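Local coordinates for protein CyaB (Pseudomonas aeruginosa, PDB 3R5G) that probably acts as an adenylyl cyclase that makes cyclic AMP from ATP, this chain being the catalytic domain of a longer membrane protein, at residues A[44-49]-A[82-87]. Sequence-based numbering, arbitrary orientation.
Sequences SKIALK and VSMGIA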
ATOM      1  N   SER A  44     -14.476  -8.591   4.534  1.00 15.10           N
ATOM      2  CA  SER A  44     -14.683  -8.027   5.816  1.00 15.98           C
ATOM      3  C   SER A  44     -15.485  -8.946   6.772  1.00 14.98           C
ATOM      4  O   SER A  44     -15.114  -9.091   7.938  1.00 17.05           O
ATOM      5  CB  SER A  44     -15.381  -6.669   5.614  1.00 16.56           C
ATOM      6  OG  SER A  44     -15.730  -6.205   6.885  1.00 28.23           O
ATOM      7  N   LYS A  45     -16.552  -9.557   6.273  1.00 15.37           N
ATOM      8  CA  LYS A  45     -17.295 -10.454   7.077  1.00 15.14           C
ATOM      9  C   LYS A  45     -16.470 -11.670   7.551  1.00 14.81           C
ATOM     10  O   LYS A  45     -16.567 -12.061   8.674  1.00 15.23           O
ATOM     11  CB  LYS A  45     -18.471 -10.996   6.266  1.00 15.20           C
ATOM     12  CG  LYS A  45     -19.530  -9.888   5.964  1.00 20.53           C
ATOM     13  CD  LYS A  45     -20.745 -10.525   5.422  1.00 22.57           C
ATOM     14  CE  LYS A  45     -21.836  -9.452   5.413  1.00 29.43           C
ATOM     15  NZ  LYS A  45     -22.751  -9.462   4.234  1.00 35.70           N
ATOM     16  N   ILE A  46     -15.643 -12.222   6.637  1.00 13.26           N
ATOM     17  CA  ILE A  46     -14.772 -13.308   7.081  1.00 14.02           C
ATOM     18  C   ILE A  46     -13.705 -12.903   8.120  1.00 13.06           C
ATOM     19  O   ILE A  46     -13.529 -13.590   9.108  1.00 12.73           O
ATOM     20  CB  ILE A  46     -14.093 -13.981   5.848  1.00 11.95           C
ATOM     21  CG1 ILE A  46     -15.149 -14.480   4.875  1.00 14.20           C
ATOM     22  CG2 ILE A  46     -13.151 -15.133   6.326  1.00 12.31           C
ATOM     23  CD1 ILE A  46     -14.696 -15.027   3.552  1.00 13.18           C
ATOM     24  N   ALA A  47     -13.090 -11.727   7.945  1.00 13.76           N
ATOM     25  CA  ALA A  47     -12.150 -11.260   8.936  1.00 13.97           C
ATOM     26  C   ALA A  47     -12.838 -11.044  10.277  1.00 15.05           C
ATOM     27  O   ALA A  47     -12.275 -11.436  11.285  1.00 15.64           O
ATOM     28  CB  ALA A  47     -11.497  -9.939   8.477  1.00 14.84           C
ATOM     29  N   LEU A  48     -14.080 -10.481  10.281  1.00 14.83           N
ATOM     30  CA  LEU A  48     -14.783 -10.322  11.598  1.00 16.05           C
ATOM     31  C   LEU A  48     -15.022 -11.695  12.278  1.00 13.24           C
ATOM     32  O   LEU A  48     -14.730 -11.858  13.468  1.00 16.48           O
ATOM     33  CB  LEU A  48     -16.133  -9.560  11.437  1.00 14.51           C
ATOM     34  CG  LEU A  48     -17.097  -9.478  12.703  1.00 19.89           C
ATOM     35  CD1 LEU A  48     -16.614  -8.561  13.916  1.00 27.50           C
ATOM     36  CD2 LEU A  48     -18.560  -9.077  12.266  1.00 20.15           C
ATOM     37  N   LYS A  49     -15.465 -12.679  11.479  1.00 12.84           N
ATOM     38  CA  LYS A  49     -15.768 -14.007  11.991  1.00 14.30           C
ATOM     39  C   LYS A  49     -14.536 -14.654  12.706  1.00 13.05           C
ATOM     40  O   LYS A  49     -14.600 -15.308  13.739  1.00 13.25           O
ATOM     41  CB  LYS A  49     -16.210 -14.906  10.849  1.00 17.92           C
ATOM     42  CG  LYS A  49     -16.234 -16.316  11.260  1.00 20.19           C
ATOM     43  CD  LYS A  49     -16.419 -17.203  10.022  1.00 32.99           C
ATOM     44  CE  LYS A  49     -17.850 -17.717   9.902  1.00 38.71           C
ATOM     45  NZ  LYS A  49     -18.225 -17.850   8.470  1.00 39.09           N
ATOM     46  N   VAL A  82      -4.246 -17.445   9.750  1.00  7.62           N
ATOM     47  CA  VAL A  82      -4.086 -18.366   8.570  1.00  7.56           C
ATOM     48  C   VAL A  82      -5.392 -19.051   8.235  1.00  7.92           C
ATOM     49  O   VAL A  82      -5.672 -19.278   7.039  1.00  9.03           O
ATOM     50  CB  VAL A  82      -2.973 -19.321   8.922  1.00  7.77           C
ATOM     51  CG1 VAL A  82      -2.673 -20.376   7.784  1.00 10.46           C
ATOM     52  CG2 VAL A  82      -1.659 -18.520   9.043  1.00  9.53           C
ATOM     53  N   SER A  83      -6.172 -19.429   9.257  1.00  8.74           N
ATOM     54  CA  SER A  83      -7.480 -20.063   9.033  1.00  8.90           C
ATOM     55  C   SER A  83      -8.376 -19.102   8.329  1.00  8.76           C
ATOM     56  O   SER A  83      -9.145 -19.518   7.438  1.00  9.22           O
ATOM     57  CB  SER A  83      -8.098 -20.553  10.381  1.00  9.58           C
ATOM     58  OG  SER A  83      -7.216 -21.491  10.989  1.00 10.42           O
ATOM     59  N   MET A  84      -8.332 -17.788   8.653  1.00  8.74           N
ATOM     60  CA  MET A  84      -9.083 -16.792   7.921  1.00  9.10           C
ATOM     61  C   MET A  84      -8.671 -16.795   6.448  1.00  9.56           C
ATOM     62  O   MET A  84      -9.524 -16.794   5.531  1.00  9.40           O
ATOM     63  CB  MET A  84      -8.825 -15.477   8.624  1.00  7.80           C
ATOM     64  CG  MET A  84      -9.482 -14.331   7.896  1.00 11.57           C
ATOM     65  SD  MET A  84      -8.909 -12.686   8.307  1.00 10.56           S
ATOM     66  CE  MET A  84      -7.260 -12.854   7.513  1.00 10.16           C
ATOM     67  N   GLY A  85      -7.362 -16.859   6.212  1.00  8.14           N
ATOM     68  CA  GLY A  85      -6.929 -16.887   4.802  1.00  8.63           C
ATOM     69  C   GLY A  85      -7.407 -18.119   4.052  1.00  6.63           C
ATOM     70  O   GLY A  85      -7.838 -17.969   2.900  1.00  8.67           O
ATOM     71  N   ILE A  86      -7.376 -19.291   4.710  1.00  7.40           N
ATOM     72  CA  ILE A  86      -7.894 -20.519   4.108  1.00  7.78           C
ATOM     73  C   ILE A  86      -9.369 -20.330   3.706  1.00  8.92           C
ATOM     74  O   ILE A  86      -9.811 -20.676   2.594  1.00  9.23           O
ATOM     75  CB  ILE A  86      -7.707 -21.699   4.979  1.00  8.38           C
ATOM     76  CG1 ILE A  86      -6.194 -22.083   5.031  1.00  9.40           C
ATOM     77  CG2 ILE A  86      -8.612 -22.900   4.543  1.00 10.25           C
ATOM     78  CD1 ILE A  86      -5.845 -23.022   6.204  1.00  9.85           C
ATOM     79  N   ALA A  87     -10.112 -19.735   4.676  1.00  9.59           N
ATOM     80  CA  ALA A  87     -11.484 -19.496   4.431  1.00 10.48           C
ATOM     81  C   ALA A  87     -11.770 -18.519   3.329  1.00  9.97           C
ATOM     82  O   ALA A  87     -12.756 -18.666   2.561  1.00 11.22           O
ATOM     83  CB  ALA A  87     -12.128 -19.020   5.781  1.00  9.37           C
TER
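Ala47 and Met84 bring their CA atoms to 6.4 Å where two helical turns, 44-49 and 82-87, run roughly antiparallel, their axes 9.6 Å apart and their N-to-C directions at 147°. Met84 reaches across most closely. Its CB points toward the neighbouring helix, and with CG anti to the backbone N (chi1 176°) the extended first two torsions carry SD to Ala47; the bend at chi3 (70°) then directs CE away from that residue, leaving the sulfur as the touching atom. SD settles over Ala47, 3.6 Å from its CA and 3.8 Å from its CB, an apolar contact with the alanine's backbone and methyl. Nearer its root, the same side chain is touched by Ile46, whose branch methyl CG2 lies 4.1 Å from Met84 CG.

That methyl does double duty. Ile46 CG2 is also 4.1 Å from Ala87 CB, three residues, nearly a turn, beyond Met84, and thus dips between the two residues, close to the carbonyl oxygen of Met84. Helix pairing is here reduced to a methyl set between two residues of the facing helix and a thioether laid against an alanine; the two segments bury 175 Å² between them, through four residues. In CyaB the two turns belong to helices 29-50 and 74-100 of the class III nucleotidyl cyclase catalytic domain, an alpha/beta fold built round a mixed sheet; the beta hairpin of strands 53-58 and 61-66 intervenes in sequence between them. Ala47 also packs on Ile54 of strand 53-58, so this face of helix 29-50 lies against the sheet, while Tyr50, at the end of helix 29-50, is touched by both Met84 and Ala87. On the far flank of helix 74-100, Val82 and Ile86 rest against Val190 of strand 185-190.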